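Local coordinates for protein extracellular ligand-binding receptor (Rhodopseudomonas palustris, PDB 3SG0) that binds benzoylformate (phenylglyoxylate) and probably serves as a periplasmic solute-binding protein that delivers aromatic acids for uptake, at residues A233-G238 with G259-G264. Residues are numbered along the deposited sequence; the frame is centred on the assembly and turned at random.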
loop_
_atom_site.group_PDB
_atom_site.type_symbol
_atom_site.label_atom_id
_atom_site.label_comp_id
_atom_site.label_asym_id
_atom_site.label_seq_id
_atom_site.Cartn_x
_atom_site.Cartn_y
_atom_site.Cartn_z
ATOM N N ALA A 233 16.570 16.944 2.786
ATOM C CA ALA A 233 16.553 18.362 3.128
ATOM C C ALA A 233 16.807 18.570 4.617
ATOM O O ALA A 233 17.561 19.463 5.007
ATOM C CB ALA A 233 15.234 18.996 2.706
ATOM N N LEU A 234 16.198 17.737 5.453
ATOM C CA LEU A 234 16.447 17.810 6.885
ATOM C C LEU A 234 17.923 17.574 7.193
ATOM O O LEU A 234 18.536 18.330 7.956
ATOM C CB LEU A 234 15.578 16.797 7.628
ATOM C CG LEU A 234 14.116 17.208 7.812
ATOM C CD1 LEU A 234 13.239 15.998 8.051
ATOM C CD2 LEU A 234 13.989 18.209 8.957
ATOM N N ARG A 235 18.503 16.532 6.603
ATOM C CA ARG A 235 19.898 16.212 6.878
ATOM C C ARG A 235 20.832 17.307 6.372
ATOM O O ARG A 235 21.788 17.684 7.058
ATOM C CB ARG A 235 20.289 14.853 6.286
ATOM C CG ARG A 235 19.584 13.660 6.924
ATOM C CD ARG A 235 19.953 13.504 8.394
ATOM N NE ARG A 235 19.419 12.264 8.953
ATOM C CZ ARG A 235 18.878 12.159 10.163
ATOM N NH1 ARG A 235 18.803 13.220 10.954
ATOM N NH2 ARG A 235 18.411 10.987 10.584
ATOM N N GLU A 236 20.554 17.825 5.182
ATOM C CA GLU A 236 21.401 18.855 4.594
ATOM C C GLU A 236 21.365 20.142 5.414
ATOM O O GLU A 236 22.340 20.899 5.442
ATOM C CB GLU A 236 20.997 19.102 3.138
ATOM C CG GLU A 236 21.368 17.942 2.219
ATOM C CD GLU A 236 20.707 18.021 0.859
ATOM O OE1 GLU A 236 19.984 19.007 0.598
ATOM O OE2 GLU A 236 20.908 17.090 0.050
ATOM N N ARG A 237 20.247 20.384 6.092
ATOM C CA ARG A 237 20.090 21.593 6.898
ATOM C C ARG A 237 20.437 21.391 8.370
ATOM O O ARG A 237 20.141 22.243 9.212
ATOM C CB ARG A 237 18.692 22.192 6.723
ATOM C CG ARG A 237 18.399 22.545 5.273
ATOM C CD ARG A 237 17.550 23.791 5.118
ATOM N NE ARG A 237 17.588 24.274 3.739
ATOM C CZ ARG A 237 18.220 25.377 3.343
ATOM N NH1 ARG A 237 18.201 25.729 2.065
ATOM N NH2 ARG A 237 18.860 26.135 4.221
ATOM N N GLY A 238 21.070 20.260 8.672
ATOM C CA GLY A 238 21.709 20.072 9.962
ATOM C C GLY A 238 20.955 19.255 10.987
ATOM O O GLY A 238 21.438 19.073 12.103
ATOM N N GLY A 259 20.404 7.125 -0.172
ATOM C CA GLY A 259 21.784 6.942 0.245
ATOM C C GLY A 259 21.988 7.092 1.742
ATOM O O GLY A 259 21.156 6.660 2.543
ATOM N N LYS A 260 23.094 7.724 2.125
ATOM C CA LYS A 260 23.439 7.857 3.536
ATOM C C LYS A 260 22.404 8.666 4.314
ATOM O O LYS A 260 22.239 8.476 5.517
ATOM C CB LYS A 260 24.835 8.472 3.697
ATOM C CG LYS A 260 24.891 9.980 3.505
ATOM C CD LYS A 260 26.333 10.472 3.484
ATOM C CE LYS A 260 26.417 11.985 3.612
ATOM N NZ LYS A 260 26.107 12.445 4.995
ATOM N N ASP A 261 21.693 9.553 3.627
ATOM C CA ASP A 261 20.704 10.391 4.302
ATOM C C ASP A 261 19.501 9.614 4.844
ATOM O O ASP A 261 18.846 10.067 5.787
ATOM C CB ASP A 261 20.222 11.516 3.388
ATOM C CG ASP A 261 21.312 12.526 3.077
ATOM O OD1 ASP A 261 22.167 12.791 3.951
ATOM O OD2 ASP A 261 21.313 13.059 1.950
ATOM N N VAL A 262 19.209 8.453 4.258
ATOM C CA VAL A 262 18.081 7.649 4.734
ATOM C C VAL A 262 18.500 6.460 5.591
ATOM O O VAL A 262 17.651 5.748 6.135
ATOM C CB VAL A 262 17.132 7.209 3.592
ATOM C CG1 VAL A 262 16.616 8.434 2.843
ATOM C CG2 VAL A 262 17.812 6.216 2.649
ATOM N N GLU A 263 19.803 6.239 5.725
ATOM C CA GLU A 263 20.294 5.218 6.636
ATOM C C GLU A 263 19.719 5.481 8.026
ATOM O O GLU A 263 19.691 6.623 8.494
ATOM C CB GLU A 263 21.824 5.228 6.664
ATOM C CG GLU A 263 22.455 4.220 7.607
ATOM C CD GLU A 263 22.364 2.790 7.103
ATOM O OE1 GLU A 263 21.939 2.581 5.946
ATOM O OE2 GLU A 263 22.722 1.873 7.875
ATOM N N GLY A 264 19.235 4.426 8.672
ATOM C CA GLY A 264 18.682 4.552 10.004
ATOM C C GLY A 264 17.208 4.909 10.061
ATOM O O GLY A 264 16.627 4.906 11.145
HETATM O O HOH W 1 17.643 8.432 9.125
HETATM O O HOH W 2 20.751 9.631 8.131
#
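Arg235 and Asp261 meet with the stem of the arginine rather than its charged end. Arg235 CB lies 3.6 Å from Asp261 OD1, and its CG sits 3.8 Å from the backbone O of Asp261. The two side chains run past each other in opposite directions; the guanidinium and carboxylate planes lie 56° apart, and Arg235 NE stays 5.7 Å from Asp261 OD1, too far for a salt bridge. A bend at chi2 (-64°) turns the arginine chain away from the carboxylate and along the loop toward Glu263. There the link becomes looser and runs through water. One water accepts from Arg235 NH2 at 3.0 Å, in the guanidinium plane, and donates to Glu263 O at 2.8 Å; a second accepts from Arg235 NE and lies within reach of the carbonyls of Lys260 and Glu263. Arg235 NH1 is held by the carbonyls of Phe239 and Gly241, which tie the guanidinium to the chain just beyond its own helix. Asp261 OD2 pairs instead with Lys232, one turn back on that helix. This positive partner probably eases the approach of solvent-exposed Glu236, which in one of its two conformers brings OE2 to 4.5 Å from Asp261 OD2. Gly238, with positive phi, closes helix 228-236 in a Schellman motif. Away from the ligand pocket, the contact thus sets the C-terminal end of this helix against the loop between helix 252-258 and strand 266-269; the helix itself links parallel strands 217-221 and 242-244, a beta-alpha-beta crossover of the leucine-binding protein type fold.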